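Local coordinates for protein beta-agarase (Persicobacter, PDB 6AII) that probably hydrolyses the beta-1,4 linkages of agarose as a GH16 family beta-agarase, yielding neoagarobiose, at residues F89-T103 with D290-I304. Sequence-based numbering, arbitrary orientation.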
loop_
_atom_site.group_PDB
_atom_site.type_symbol
_atom_site.label_atom_id
_atom_site.label_comp_id
_atom_site.label_asym_id
_atom_site.label_seq_id
_atom_site.Cartn_x
_atom_site.Cartn_y
_atom_site.Cartn_z
ATOM N N PHE A 89 9.496 15.415 -15.239
ATOM C CA PHE A 89 8.185 15.164 -14.684
ATOM C C PHE A 89 7.516 16.431 -14.186
ATOM O O PHE A 89 8.199 17.432 -13.883
ATOM C CB PHE A 89 8.299 14.179 -13.509
ATOM C CG PHE A 89 9.220 14.697 -12.419
ATOM C CD1 PHE A 89 10.598 14.514 -12.451
ATOM C CD2 PHE A 89 8.669 15.408 -11.361
ATOM C CE1 PHE A 89 11.395 14.993 -11.430
ATOM C CE2 PHE A 89 9.479 15.903 -10.352
ATOM C CZ PHE A 89 10.834 15.698 -10.395
ATOM N N ARG A 90 6.206 16.387 -14.057
ATOM C CA ARG A 90 5.428 17.583 -13.669
ATOM C C ARG A 90 5.326 17.619 -12.148
ATOM O O ARG A 90 5.088 16.607 -11.511
ATOM C CB ARG A 90 4.060 17.497 -14.373
ATOM C CG ARG A 90 3.433 18.798 -14.846
ATOM C CD ARG A 90 2.123 18.606 -15.634
ATOM N NE ARG A 90 2.259 18.026 -16.997
ATOM C CZ ARG A 90 1.991 18.654 -18.176
ATOM N NH1 ARG A 90 2.066 17.986 -19.351
ATOM N NH2 ARG A 90 1.674 19.952 -18.152
ATOM N N ASN A 91 5.558 18.778 -11.579
ATOM C CA ASN A 91 5.211 19.060 -10.172
ATOM C C ASN A 91 3.686 19.201 -10.056
ATOM O O ASN A 91 3.081 20.149 -10.573
ATOM C CB ASN A 91 5.955 20.289 -9.680
ATOM C CG ASN A 91 5.601 20.633 -8.247
ATOM O OD1 ASN A 91 4.863 19.919 -7.598
ATOM N ND2 ASN A 91 6.128 21.720 -7.752
ATOM N N SER A 92 3.024 18.223 -9.474
ATOM C CA SER A 92 1.556 18.196 -9.440
ATOM C C SER A 92 0.991 19.427 -8.688
ATOM O O SER A 92 -0.197 19.764 -8.845
ATOM C CB SER A 92 1.053 16.927 -8.813
ATOM O OG SER A 92 1.557 16.871 -7.491
ATOM N N HIS A 93 1.791 20.110 -7.887
ATOM C CA HIS A 93 1.250 21.198 -7.076
ATOM C C HIS A 93 1.171 22.485 -7.912
ATOM O O HIS A 93 0.456 23.429 -7.526
ATOM C CB HIS A 93 2.086 21.387 -5.798
ATOM C CG HIS A 93 2.009 20.232 -4.835
ATOM N ND1 HIS A 93 2.270 20.367 -3.483
ATOM C CD2 HIS A 93 1.705 18.923 -5.016
ATOM C CE1 HIS A 93 2.147 19.195 -2.885
ATOM N NE2 HIS A 93 1.806 18.289 -3.803
ATOM N N ASP A 94 1.893 22.593 -9.041
ATOM C CA ASP A 94 1.813 23.877 -9.791
ATOM C C ASP A 94 1.959 23.707 -11.302
ATOM O O ASP A 94 1.937 24.713 -11.994
ATOM C CB ASP A 94 2.857 24.887 -9.326
ATOM C CG ASP A 94 4.268 24.450 -9.598
ATOM O OD1 ASP A 94 4.439 23.514 -10.419
ATOM O OD2 ASP A 94 5.168 25.012 -8.965
ATOM N N GLY A 95 2.070 22.493 -11.813
ATOM C CA GLY A 95 1.992 22.283 -13.241
ATOM C C GLY A 95 3.325 22.432 -13.953
ATOM O O GLY A 95 3.293 22.275 -15.181
ATOM N N THR A 96 4.446 22.711 -13.280
ATOM C CA THR A 96 5.721 22.901 -13.974
ATOM C C THR A 96 6.564 21.613 -14.035
ATOM O O THR A 96 6.520 20.787 -13.172
ATOM C CB THR A 96 6.604 23.998 -13.380
ATOM O OG1 THR A 96 7.006 23.628 -12.065
ATOM C CG2 THR A 96 5.905 25.345 -13.463
ATOM N N TYR A 97 7.351 21.504 -15.089
ATOM C CA TYR A 97 8.252 20.372 -15.304
ATOM C C TYR A 97 9.625 20.616 -14.691
ATOM O O TYR A 97 10.204 21.712 -14.664
ATOM C CB TYR A 97 8.395 20.076 -16.804
ATOM C CG TYR A 97 7.349 19.192 -17.373
ATOM C CD1 TYR A 97 7.365 17.822 -17.131
ATOM C CD2 TYR A 97 6.313 19.676 -18.135
ATOM C CE1 TYR A 97 6.470 16.945 -17.712
ATOM C CE2 TYR A 97 5.379 18.819 -18.678
ATOM C CZ TYR A 97 5.466 17.447 -18.517
ATOM O OH TYR A 97 4.556 16.566 -19.053
ATOM N N HIS A 98 10.177 19.529 -14.151
ATOM C CA HIS A 98 11.495 19.423 -13.552
ATOM C C HIS A 98 12.184 18.154 -14.006
ATOM O O HIS A 98 11.504 17.187 -14.332
ATOM C CB HIS A 98 11.355 19.343 -12.016
ATOM C CG HIS A 98 10.631 20.550 -11.492
ATOM N ND1 HIS A 98 11.318 21.562 -10.898
ATOM C CD2 HIS A 98 9.316 20.874 -11.456
ATOM C CE1 HIS A 98 10.443 22.459 -10.496
ATOM N NE2 HIS A 98 9.233 22.111 -10.875
ATOM N N THR A 99 13.513 18.179 -13.982
ATOM C CA THR A 99 14.279 17.036 -14.423
ATOM C C THR A 99 15.144 16.567 -13.254
ATOM O O THR A 99 15.794 17.365 -12.585
ATOM C CB THR A 99 15.169 17.386 -15.622
ATOM O OG1 THR A 99 14.282 17.844 -16.642
ATOM C CG2 THR A 99 15.969 16.203 -16.119
ATOM N N LEU A 100 15.188 15.246 -13.035
ATOM C CA LEU A 100 16.081 14.634 -12.097
ATOM C C LEU A 100 16.645 13.350 -12.706
ATOM O O LEU A 100 16.021 12.777 -13.547
ATOM C CB LEU A 100 15.340 14.277 -10.789
ATOM C CG LEU A 100 14.956 15.456 -9.884
ATOM C CD1 LEU A 100 14.118 14.961 -8.725
ATOM C CD2 LEU A 100 16.188 16.183 -9.325
ATOM N N PRO A 101 17.765 12.866 -12.142
ATOM C CA PRO A 101 18.154 11.459 -12.378
ATOM C C PRO A 101 16.944 10.583 -12.015
ATOM O O PRO A 101 16.347 10.737 -10.940
ATOM C CB PRO A 101 19.379 11.205 -11.479
ATOM C CG PRO A 101 19.892 12.610 -11.177
ATOM C CD PRO A 101 18.617 13.427 -11.062
ATOM N N ALA A 102 16.610 9.660 -12.887
ATOM C CA ALA A 102 15.487 8.774 -12.631
ATOM C C ALA A 102 15.893 7.650 -11.654
ATOM O O ALA A 102 17.081 7.382 -11.394
ATOM C CB ALA A 102 15.017 8.176 -13.916
ATOM N N THR A 103 14.858 7.023 -11.125
ATOM C CA THR A 103 15.070 5.755 -10.407
ATOM C C THR A 103 14.189 4.707 -11.063
ATOM O O THR A 103 12.937 4.867 -11.108
ATOM C CB THR A 103 14.803 5.927 -8.903
ATOM O OG1 THR A 103 15.495 7.055 -8.384
ATOM C CG2 THR A 103 15.127 4.659 -8.110
ATOM N N ASP A 290 6.608 13.195 -7.024
ATOM C CA ASP A 290 7.116 14.521 -7.344
ATOM C C ASP A 290 7.448 15.349 -6.098
ATOM O O ASP A 290 8.558 15.834 -6.012
ATOM C CB ASP A 290 6.083 15.314 -8.180
ATOM C CG ASP A 290 4.648 15.478 -7.685
ATOM O OD1 ASP A 290 4.255 15.003 -6.610
ATOM O OD2 ASP A 290 3.849 15.921 -8.482
ATOM N N TRP A 291 6.504 15.377 -5.148
ATOM C CA TRP A 291 6.610 16.262 -3.913
ATOM C C TRP A 291 7.833 15.812 -3.073
ATOM O O TRP A 291 8.711 16.617 -2.714
ATOM C CB TRP A 291 5.283 16.264 -3.107
ATOM C CG TRP A 291 4.653 14.946 -2.715
ATOM C CD1 TRP A 291 3.850 14.139 -3.491
ATOM C CD2 TRP A 291 4.649 14.333 -1.414
ATOM N NE1 TRP A 291 3.407 13.047 -2.785
ATOM C CE2 TRP A 291 3.886 13.137 -1.502
ATOM C CE3 TRP A 291 5.233 14.656 -0.181
ATOM C CZ2 TRP A 291 3.714 12.276 -0.407
ATOM C CZ3 TRP A 291 5.079 13.787 0.887
ATOM C CH2 TRP A 291 4.308 12.625 0.782
ATOM N N ASN A 292 7.987 14.518 -2.960
ATOM C CA ASN A 292 9.096 14.019 -2.203
ATOM C C ASN A 292 10.424 14.272 -2.949
ATOM O O ASN A 292 11.414 14.677 -2.371
ATOM C CB ASN A 292 8.925 12.549 -1.832
ATOM C CG ASN A 292 7.982 12.326 -0.664
ATOM O OD1 ASN A 292 8.146 12.928 0.404
ATOM N ND2 ASN A 292 7.035 11.410 -0.832
ATOM N N ALA A 293 10.460 13.922 -4.232
ATOM C CA ALA A 293 11.704 14.018 -4.971
ATOM C C ALA A 293 12.190 15.470 -5.052
ATOM O O ALA A 293 13.411 15.670 -4.833
ATOM C CB ALA A 293 11.541 13.450 -6.335
ATOM N N LEU A 294 11.227 16.389 -5.216
ATOM C CA LEU A 294 11.654 17.813 -5.355
ATOM C C LEU A 294 12.191 18.354 -4.022
ATOM O O LEU A 294 13.044 19.280 -3.993
ATOM C CB LEU A 294 10.471 18.624 -5.874
ATOM C CG LEU A 294 10.068 18.388 -7.344
ATOM C CD1 LEU A 294 8.729 19.009 -7.673
ATOM C CD2 LEU A 294 11.174 18.856 -8.253
ATOM N N ALA A 295 11.782 17.727 -2.935
ATOM C CA ALA A 295 12.246 18.088 -1.580
ATOM C C ALA A 295 13.606 17.470 -1.255
ATOM O O ALA A 295 14.178 17.809 -0.189
ATOM C CB ALA A 295 11.155 17.699 -0.565
ATOM N N GLY A 296 14.133 16.524 -2.087
ATOM C CA GLY A 296 15.344 15.858 -1.825
ATOM C C GLY A 296 15.142 14.514 -1.109
ATOM O O GLY A 296 16.139 13.797 -0.860
ATOM N N ARG A 297 13.858 14.164 -0.881
ATOM C CA ARG A 297 13.503 12.855 -0.268
ATOM C C ARG A 297 13.408 11.828 -1.413
ATOM O O ARG A 297 12.360 11.343 -1.804
ATOM C CB ARG A 297 12.226 12.997 0.553
ATOM C CG ARG A 297 12.413 13.858 1.808
ATOM C CD ARG A 297 11.177 14.003 2.689
ATOM N NE ARG A 297 10.035 14.447 1.947
ATOM C CZ ARG A 297 9.535 15.677 1.937
ATOM N NH1 ARG A 297 10.186 16.661 2.544
ATOM N NH2 ARG A 297 8.376 15.882 1.354
ATOM N N TYR A 298 14.597 11.405 -1.788
ATOM C CA TYR A 298 14.851 10.694 -2.982
ATOM C C TYR A 298 16.218 10.016 -2.835
ATOM O O TYR A 298 17.145 10.644 -2.311
ATOM C CB TYR A 298 14.926 11.779 -4.088
ATOM C CG TYR A 298 14.998 11.223 -5.469
ATOM C CD1 TYR A 298 16.016 11.506 -6.373
ATOM C CD2 TYR A 298 14.019 10.295 -5.825
ATOM C CE1 TYR A 298 15.971 11.012 -7.666
ATOM C CE2 TYR A 298 14.006 9.731 -7.086
ATOM C CZ TYR A 298 14.957 10.118 -8.019
ATOM O OH TYR A 298 14.844 9.484 -9.202
ATOM N N PRO A 299 16.411 8.746 -3.233
ATOM C CA PRO A 299 17.737 8.112 -2.923
ATOM C C PRO A 299 18.929 8.822 -3.572
ATOM O O PRO A 299 18.824 9.212 -4.743
ATOM C CB PRO A 299 17.622 6.720 -3.479
ATOM C CG PRO A 299 16.137 6.435 -3.426
ATOM C CD PRO A 299 15.537 7.757 -3.840
ATOM N N THR A 300 19.933 9.073 -2.780
ATOM C CA THR A 300 21.201 9.600 -3.363
ATOM C C THR A 300 21.878 8.464 -4.106
ATOM O O THR A 300 21.668 7.319 -3.841
ATOM C CB THR A 300 22.117 10.185 -2.294
ATOM O OG1 THR A 300 22.526 9.172 -1.381
ATOM C CG2 THR A 300 21.443 11.273 -1.502
ATOM N N ASP A 301 22.853 8.803 -4.979
ATOM C CA ASP A 301 23.699 7.782 -5.560
ATOM C C ASP A 301 24.448 6.991 -4.493
ATOM O O ASP A 301 24.559 5.755 -4.604
ATOM C CB ASP A 301 24.705 8.462 -6.501
ATOM C CG ASP A 301 24.132 9.026 -7.785
ATOM O OD1 ASP A 301 22.912 8.869 -8.063
ATOM O OD2 ASP A 301 24.964 9.613 -8.550
ATOM N N GLY A 302 24.940 7.671 -3.467
ATOM C CA GLY A 302 25.677 7.002 -2.381
ATOM C C GLY A 302 24.823 5.928 -1.747
ATOM O O GLY A 302 25.292 4.828 -1.478
ATOM N N GLU A 303 23.556 6.281 -1.506
ATOM C CA GLU A 303 22.622 5.314 -0.890
ATOM C C GLU A 303 22.316 4.165 -1.852
ATOM O O GLU A 303 22.407 2.980 -1.483
ATOM C CB GLU A 303 21.348 6.054 -0.494
ATOM C CG GLU A 303 21.493 6.957 0.721
ATOM C CD GLU A 303 20.433 8.054 0.859
ATOM O OE1 GLU A 303 19.495 8.141 0.052
ATOM O OE2 GLU A 303 20.530 8.844 1.844
ATOM N N ILE A 304 21.831 4.458 -3.031
ATOM C CA ILE A 304 21.318 3.398 -3.934
ATOM C C ILE A 304 22.439 2.490 -4.430
ATOM O O ILE A 304 22.208 1.289 -4.607
ATOM C CB ILE A 304 20.455 3.978 -5.068
ATOM C CG1 ILE A 304 19.567 2.912 -5.691
ATOM C CG2 ILE A 304 21.299 4.739 -6.120
ATOM C CD1 ILE A 304 18.347 3.452 -6.474
#
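Leu294, on helix 290-294, spreads its two methyls over the beta-hairpin made by strands 86-90 and 97-110. Leu294 CD2 lies over one face of the His98 ring, 4.0 Å from its centroid in a CH-pi contact, and also meets Phe89 CZ at 3.8 Å; Leu294 CD1 rests against the amide of Asn91, 3.6 Å from its CG. One turn back, Asp290 grips the hairpin loop through a single carboxylate oxygen: OD2 accepts from Ser92 N at 2.6 Å, from above the carboxylate plane, and from Ser92 OG at 2.7 Å, on the syn side, 24° out of that plane. Beyond the helix, Tyr298 reaches strand 97-110 with CG anti to its backbone N (chi1 -172°). Tyr298 OH donates to Pro101 O (2.6 Å), in the carbonyl plane and on a lone pair, and accepts from Thr103 OG1 (2.6 Å), which is also hydrogen-bonded to Arg82. A phenylalanine at Tyr298 would probably leave Pro101 O and the Thr103 hydroxyl without this shared partner. The hairpin belongs to the mixed sheet of this GH16 jelly-roll domain; two pairs of hydrogen bonds fix segment 290-304 against it at either end of the Leu294 packing, the Tyr298 hydroxyl both donating and accepting.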